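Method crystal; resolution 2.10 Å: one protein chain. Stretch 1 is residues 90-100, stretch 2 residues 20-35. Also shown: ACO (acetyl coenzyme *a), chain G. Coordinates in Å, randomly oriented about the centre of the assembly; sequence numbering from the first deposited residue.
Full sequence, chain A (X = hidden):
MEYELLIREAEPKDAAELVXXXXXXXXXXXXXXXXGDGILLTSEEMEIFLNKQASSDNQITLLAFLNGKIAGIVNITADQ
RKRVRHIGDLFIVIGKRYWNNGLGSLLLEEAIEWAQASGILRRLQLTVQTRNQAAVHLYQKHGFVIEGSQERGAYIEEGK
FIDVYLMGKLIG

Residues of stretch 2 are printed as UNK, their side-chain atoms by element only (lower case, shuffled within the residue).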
# COMPACT_ATOMS: atom_id res chain seq x y z
N LEU A 90 -9.32 2.39 -1.44
CA LEU A 90 -10.65 1.83 -1.62
C LEU A 90 -10.58 0.38 -2.13
O LEU A 90 -9.72 0.03 -2.96
CB LEU A 90 -11.48 2.75 -2.55
CG LEU A 90 -13.02 2.79 -2.60
CD1 LEU A 90 -13.72 3.22 -1.34
CD2 LEU A 90 -13.44 3.78 -3.70
N PHE A 91 -11.48 -0.46 -1.61
CA PHE A 91 -11.70 -1.84 -2.08
C PHE A 91 -13.21 -2.12 -2.09
O PHE A 91 -13.87 -1.91 -1.07
CB PHE A 91 -11.01 -2.83 -1.13
CG PHE A 91 -11.26 -4.27 -1.46
CD1 PHE A 91 -10.63 -4.87 -2.55
CD2 PHE A 91 -12.13 -5.02 -0.70
CE1 PHE A 91 -10.85 -6.21 -2.86
CE2 PHE A 91 -12.36 -6.37 -1.01
CZ PHE A 91 -11.72 -6.96 -2.08
N ILE A 92 -13.74 -2.60 -3.23
CA ILE A 92 -15.15 -3.05 -3.34
C ILE A 92 -15.25 -4.42 -4.01
O ILE A 92 -14.59 -4.70 -5.00
CB ILE A 92 -16.03 -2.05 -4.17
CG1 ILE A 92 -15.88 -0.62 -3.63
CG2 ILE A 92 -17.55 -2.44 -4.17
CD1 ILE A 92 -16.72 0.43 -4.39
N VAL A 93 -16.11 -5.29 -3.48
CA VAL A 93 -16.40 -6.53 -4.17
C VAL A 93 -17.86 -6.89 -3.93
O VAL A 93 -18.37 -6.69 -2.83
CB VAL A 93 -15.45 -7.67 -3.76
CG1 VAL A 93 -15.48 -7.89 -2.24
CG2 VAL A 93 -15.82 -8.94 -4.50
N ILE A 94 -18.51 -7.35 -5.01
CA ILE A 94 -19.92 -7.77 -5.02
C ILE A 94 -19.93 -9.25 -5.43
O ILE A 94 -19.11 -9.68 -6.25
CB ILE A 94 -20.77 -6.93 -6.00
CG1 ILE A 94 -20.71 -5.43 -5.63
CG2 ILE A 94 -22.24 -7.37 -6.01
CD1 ILE A 94 -21.34 -5.07 -4.27
N GLY A 95 -20.81 -10.04 -4.81
CA GLY A 95 -21.03 -11.41 -5.25
C GLY A 95 -21.45 -11.43 -6.71
O GLY A 95 -22.26 -10.60 -7.13
N LYS A 96 -20.85 -12.34 -7.47
CA LYS A 96 -21.01 -12.39 -8.90
C LYS A 96 -22.48 -12.49 -9.27
O LYS A 96 -22.97 -11.75 -10.12
CB LYS A 96 -20.23 -13.59 -9.47
CG LYS A 96 -20.12 -13.60 -11.00
CD LYS A 96 -19.06 -14.63 -11.49
CE LYS A 96 -19.14 -14.78 -13.01
NZ LYS A 96 -17.98 -15.49 -13.67
N ARG A 97 -23.18 -13.36 -8.56
CA ARG A 97 -24.62 -13.54 -8.72
C ARG A 97 -25.42 -12.21 -8.74
O ARG A 97 -26.49 -12.17 -9.35
CB ARG A 97 -25.14 -14.46 -7.59
CG ARG A 97 -26.34 -15.32 -7.96
CD ARG A 97 -26.17 -16.82 -7.48
NE ARG A 97 -25.00 -17.47 -8.11
CZ ARG A 97 -23.87 -17.87 -7.49
NH1 ARG A 97 -23.71 -17.72 -6.17
NH2 ARG A 97 -22.90 -18.44 -8.21
N TYR A 98 -24.90 -11.14 -8.12
CA TYR A 98 -25.62 -9.85 -8.04
C TYR A 98 -25.05 -8.69 -8.87
O TYR A 98 -25.48 -7.53 -8.72
CB TYR A 98 -25.66 -9.35 -6.60
CG TYR A 98 -26.06 -10.36 -5.55
CD1 TYR A 98 -25.10 -10.99 -4.77
CD2 TYR A 98 -27.41 -10.65 -5.30
CE1 TYR A 98 -25.46 -11.89 -3.78
CE2 TYR A 98 -27.79 -11.55 -4.29
CZ TYR A 98 -26.79 -12.16 -3.54
OH TYR A 98 -27.10 -13.06 -2.54
N TRP A 99 -24.08 -8.99 -9.72
CA TRP A 99 -23.51 -7.97 -10.58
C TRP A 99 -24.55 -7.31 -11.51
O TRP A 99 -25.61 -7.90 -11.83
CB TRP A 99 -22.41 -8.56 -11.44
CG TRP A 99 -21.16 -8.94 -10.74
CD1 TRP A 99 -20.82 -8.71 -9.40
CD2 TRP A 99 -20.04 -9.59 -11.32
NE1 TRP A 99 -19.56 -9.20 -9.16
CE2 TRP A 99 -19.05 -9.74 -10.31
CE3 TRP A 99 -19.76 -10.07 -12.62
CZ2 TRP A 99 -17.82 -10.36 -10.56
CZ3 TRP A 99 -18.53 -10.68 -12.86
CH2 TRP A 99 -17.58 -10.82 -11.83
N ASN A 100 -24.23 -6.08 -11.91
CA ASN A 100 -24.99 -5.30 -12.86
C ASN A 100 -26.44 -5.08 -12.50
O ASN A 100 -27.33 -5.16 -13.37
CB ASN A 100 -24.89 -5.94 -14.24
CG ASN A 100 -23.49 -6.16 -14.64
OD1 ASN A 100 -23.06 -7.30 -14.89
ND2 ASN A 100 -22.72 -5.08 -14.66
N UNK A 20 -17.02 -15.39 5.60
CA UNK A 20 -17.67 -16.32 4.68
C UNK A 20 -17.85 -15.70 3.28
O UNK A 20 -17.52 -16.32 2.23
c UNK A 20 -19.01 -16.75 5.26
N UNK A 21 -18.35 -14.46 3.27
CA UNK A 21 -18.55 -13.73 2.02
C UNK A 21 -17.23 -13.49 1.29
O UNK A 21 -17.14 -13.61 0.05
c UNK A 21 -20.24 -11.85 0.06
c UNK A 21 -20.31 -11.07 -1.06
c UNK A 21 -18.55 -10.42 0.96
c UNK A 21 -19.51 -9.97 -1.18
c UNK A 21 -19.35 -11.53 1.10
c UNK A 21 -18.62 -9.64 -0.19
c UNK A 21 -19.25 -12.40 2.30
N UNK A 22 -16.18 -13.14 2.03
CA UNK A 22 -14.92 -12.80 1.36
C UNK A 22 -14.29 -14.06 0.79
O UNK A 22 -13.71 -14.03 -0.26
c UNK A 22 -13.79 -10.06 3.84
c UNK A 22 -14.05 -9.68 1.34
c UNK A 22 -13.98 -12.05 2.29
c UNK A 22 -14.41 -10.59 2.55
N UNK A 23 -14.45 -15.18 1.47
CA UNK A 23 -14.01 -16.47 0.94
C UNK A 23 -14.79 -16.86 -0.31
O UNK A 23 -14.21 -17.38 -1.29
n UNK A 23 -11.83 -17.20 2.52
c UNK A 23 -13.00 -17.56 3.00
c UNK A 23 -14.14 -17.57 2.01
o UNK A 23 -13.16 -17.91 4.20
N UNK A 24 -16.07 -16.56 -0.31
CA UNK A 24 -16.90 -16.82 -1.50
C UNK A 24 -16.40 -16.03 -2.70
O UNK A 24 -16.09 -16.61 -3.72
c UNK A 24 -22.15 -14.60 -2.79
c UNK A 24 -18.38 -16.54 -1.26
n UNK A 24 -21.33 -15.31 -1.98
c UNK A 24 -20.74 -16.65 -2.24
n UNK A 24 -22.55 -15.02 -4.00
c UNK A 24 -19.24 -16.63 -2.53
n UNK A 24 -22.59 -13.44 -2.37
N UNK A 25 -16.28 -14.72 -2.58
CA UNK A 25 -15.90 -13.88 -3.73
C UNK A 25 -14.45 -14.09 -4.16
O UNK A 25 -14.11 -13.92 -5.31
c UNK A 25 -16.20 -12.37 -3.47
c UNK A 25 -17.68 -12.17 -3.25
c UNK A 25 -15.39 -11.83 -2.27
N UNK A 26 -13.59 -14.53 -3.26
CA UNK A 26 -12.18 -14.78 -3.62
C UNK A 26 -12.03 -15.93 -4.68
O UNK A 26 -11.00 -16.02 -5.37
c UNK A 26 -11.37 -15.07 -2.34
o UNK A 26 -11.59 -16.37 -1.95
N UNK A 27 -13.09 -16.73 -4.83
CA UNK A 27 -13.18 -17.86 -5.72
C UNK A 27 -13.92 -17.54 -7.03
O UNK A 27 -13.88 -18.33 -7.98
c UNK A 27 -13.39 -19.56 -3.76
c UNK A 27 -14.40 -20.49 -3.16
c UNK A 27 -13.96 -18.99 -5.04
c UNK A 27 -12.08 -20.27 -4.03
N UNK A 28 -14.59 -16.39 -7.07
CA UNK A 28 -15.42 -16.01 -8.21
C UNK A 28 -14.62 -15.35 -9.32
O UNK A 28 -14.94 -15.54 -10.49
c UNK A 28 -17.55 -15.76 -6.90
c UNK A 28 -16.55 -15.07 -7.77
c UNK A 28 -18.69 -14.86 -6.44
o UNK A 28 -19.69 -15.41 -5.95
o UNK A 28 -18.58 -13.62 -6.55
N UNK A 29 -13.59 -14.57 -8.99
CA UNK A 29 -12.77 -13.93 -10.02
C UNK A 29 -11.34 -13.93 -9.59
O UNK A 29 -11.01 -14.19 -8.39
c UNK A 29 -14.70 -12.23 -10.37
c UNK A 29 -13.17 -12.44 -10.27
o UNK A 29 -12.66 -11.61 -9.23
N UNK A 30 -10.46 -13.61 -10.53
CA UNK A 30 -9.07 -13.27 -10.18
C UNK A 30 -8.75 -11.78 -10.46
O UNK A 30 -7.61 -11.42 -10.76
c UNK A 30 -8.28 -14.33 -12.37
c UNK A 30 -8.09 -14.25 -10.86
o UNK A 30 -9.19 -13.65 -12.92
o UNK A 30 -7.49 -15.07 -13.00
N UNK A 31 -9.76 -10.92 -10.29
CA UNK A 31 -9.65 -9.48 -10.54
C UNK A 31 -9.02 -8.69 -9.38
O UNK A 31 -8.62 -7.53 -9.56
c UNK A 31 -12.88 -9.43 -12.43
c UNK A 31 -11.54 -9.16 -12.23
c UNK A 31 -11.23 -9.37 -14.64
c UNK A 31 -11.02 -8.87 -10.85
c UNK A 31 -13.40 -9.70 -13.70
c UNK A 31 -10.71 -9.12 -13.35
c UNK A 31 -12.57 -9.66 -14.80
N UNK A 32 -8.93 -9.31 -8.21
CA UNK A 32 -8.31 -8.67 -7.06
C UNK A 32 -7.24 -9.57 -6.46
O UNK A 32 -6.98 -10.65 -6.97
c UNK A 32 -9.36 -8.32 -5.99
c UNK A 32 -10.59 -7.66 -6.66
o UNK A 32 -9.74 -9.49 -5.25
N UNK A 33 -6.60 -9.13 -5.40
CA UNK A 33 -5.49 -9.88 -4.81
C UNK A 33 -5.99 -11.13 -4.06
O UNK A 33 -5.22 -12.06 -3.80
o UNK A 33 -5.51 -8.52 -2.85
c UNK A 33 -4.66 -8.98 -3.91
N UNK A 34 -7.29 -11.15 -3.75
CA UNK A 34 -7.99 -12.37 -3.32
C UNK A 34 -7.81 -13.48 -4.35
O UNK A 34 -7.96 -13.26 -5.56
c UNK A 34 -9.93 -11.17 -1.97
c UNK A 34 -9.47 -12.11 -3.12
c UNK A 34 -11.46 -11.02 -2.03
c UNK A 34 -9.48 -11.66 -0.59
N UNK A 35 -7.48 -14.67 -3.86
CA UNK A 35 -7.39 -15.88 -4.67
C UNK A 35 -7.97 -17.07 -3.94
O UNK A 35 -8.61 -16.92 -2.90
o UNK A 35 -5.37 -16.99 -2.92
o UNK A 35 -3.78 -16.46 -4.27
c UNK A 35 -4.98 -16.56 -4.02
c UNK A 35 -5.94 -16.14 -5.14
N1A ACO G . -17.23 -3.33 -19.52
C2A ACO G . -17.72 -2.12 -19.21
N3A ACO G . -18.75 -1.95 -18.35
C4A ACO G . -19.33 -3.00 -17.75
C5A ACO G . -18.85 -4.35 -18.02
C6A ACO G . -17.72 -4.47 -18.97
N6A ACO G . -17.22 -5.68 -19.27
N7A ACO G . -19.60 -5.19 -17.31
C8A ACO G . -20.50 -4.43 -16.62
N9A ACO G . -20.33 -3.12 -16.89
C1B ACO G . -21.04 -1.91 -16.39
C2B ACO G . -22.55 -1.94 -16.19
O2B ACO G . -23.25 -1.63 -17.39
C3B ACO G . -22.72 -0.85 -15.17
O3B ACO G . -22.57 0.45 -15.69
P3B ACO G . -23.79 1.47 -15.91
O7A ACO G . -24.38 0.75 -17.11
O8A ACO G . -23.19 2.83 -16.19
O9A ACO G . -24.60 1.46 -14.64
C4B ACO G . -21.48 -1.01 -14.29
O4B ACO G . -20.47 -1.55 -15.13
C5B ACO G . -21.79 -1.91 -13.10
O5B ACO G . -22.34 -1.05 -12.09
P1A ACO G . -23.05 -1.72 -10.81
O1A ACO G . -24.02 -2.78 -11.25
O2A ACO G . -23.47 -0.56 -9.94
O3A ACO G . -21.79 -2.54 -10.21
P2A ACO G . -21.72 -4.11 -9.73
O4A ACO G . -21.69 -5.14 -10.86
O5A ACO G . -22.75 -4.21 -8.63
O6A ACO G . -20.22 -4.01 -9.09
CBP ACO G . -17.89 -4.69 -9.41
CCP ACO G . -19.07 -3.90 -9.93
CDP ACO G . -16.69 -4.40 -10.31
CEP ACO G . -17.63 -4.26 -7.95
CAP ACO G . -18.22 -6.19 -9.46
OAP ACO G . -18.36 -6.65 -10.82
C9P ACO G . -17.17 -7.01 -8.73
O9P ACO G . -17.25 -7.15 -7.52
N8P ACO G . -16.21 -7.57 -9.45
C7P ACO G . -15.15 -8.43 -8.92
C6P ACO G . -14.23 -7.74 -7.91
C5P ACO G . -13.64 -6.48 -8.48
O5P ACO G . -13.08 -6.52 -9.55
N4P ACO G . -13.78 -5.37 -7.76
C3P ACO G . -13.26 -4.08 -8.17
C2P ACO G . -11.74 -3.97 -8.06
S1P ACO G . -11.27 -4.10 -6.35
C ACO G . -11.06 -2.64 -5.67
O ACO G . -12.09 -2.02 -5.59
CH3 ACO G . -9.67 -2.22 -5.22
O HOH W 1 -17.16 -11.53 -7.10

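Position 20 carries a single side-chain carbon, far from stretch 1, and is Ala 20. Position 21 has one carbon followed by a six-carbon ring with no heteroatom, its edge turned to the backbone at the end of the strand and the residue just after it, which makes it Phe 21. Its CZ lies 3.8 Å from Val 93 O and 3.9 Å from Gly 95 N.

At position 22 four carbons fork at the second, and the side chain ends near two strand residues; this is Leu 22, whose CD2 lies 4.3 Å from Val 93 CG1 and 4.4 Å from Phe 91 CE2. Position 23 holds two carbons, the second bearing one oxygen and one nitrogen, and is out of reach of stretch 1. It is Asn 23.

Position 24 has three carbons, a nitrogen, and a carbon carrying two more nitrogens, which lie near Gly 95, Arg 97 and Tyr 98: Arg 24. Its NH2 meets the edge of the Tyr 98 ring at 3.6 Å from Tyr 98 CE1 and lies 3.9 Å from Gly 95 CA. The glycine matters here, since an ideal CB at position 95 would fall 2.5 Å from Arg 24 NH2, a clash. Position 25 shows one carbon bearing two others, packed toward the strand; it is Val 25, with CB 3.6 Å from Val 93 CG2.

One carbon and one oxygen at position 26 identify Ser 26, which does not touch stretch 1; its OG donates to Asn 23 O at 2.9 Å. Position 27, four carbons forked at the second and out of reach, is Leu 27.

Position 28 has three carbons in a row, the third carrying two oxygens, one of them close to the backbone of Lys 96. This is Glu 28. Lys 96 N donates to Glu 28 OE1 at 2.8 Å, while Glu 28 OE2 forms a salt bridge with Arg 24 NH1 at 3.5 Å, through charge alone because the oxygen lies well out of the guanidinium plane.

At position 29 the first carbon bears an oxygen and a carbon, and the side chain reaches the indole edge of Trp 99; it is Thr 29, with CG2 3.5 Å from Trp 99 CH2. Position 30 has two carbons, the second with two oxygens, and no contact with stretch 1: Asp 30. Position 31, a carbon and a six-carbon ring making no close contact with stretch 1, is Phe 31, whose CB approaches O5P of the cofactor at 3.4 Å.

Position 32 again has a carbon bearing oxygen and carbon, at the edge of the Phe 91 ring: Thr 32, its CB 4.1 Å from Phe 91 CE1. Position 33, one carbon and one oxygen without contact to stretch 1, is Ser 33. Position 34, four carbons forked at the second, with an end carbon against the Phe 91 ring edge, is Leu 34, its CD1 4.1 Å from Phe 91 CZ. Position 35, two carbons ending in two oxygens, is Asp 35, out of reach.

The contact combines apolar packing of Phe 91 and Val 93 against Phe 21, Leu 22, Val 25 and Leu 34 with a polar anchor, Lys 96 N to Glu 28 OE1. A water donates to both Glu 28 OE1 (2.6 Å from the water O) and Ile 94 O (2.8 Å), adding a second, water-mediated link between the stretches.

Stretch 2 20-35: AFLNRVSLETDFTSLD
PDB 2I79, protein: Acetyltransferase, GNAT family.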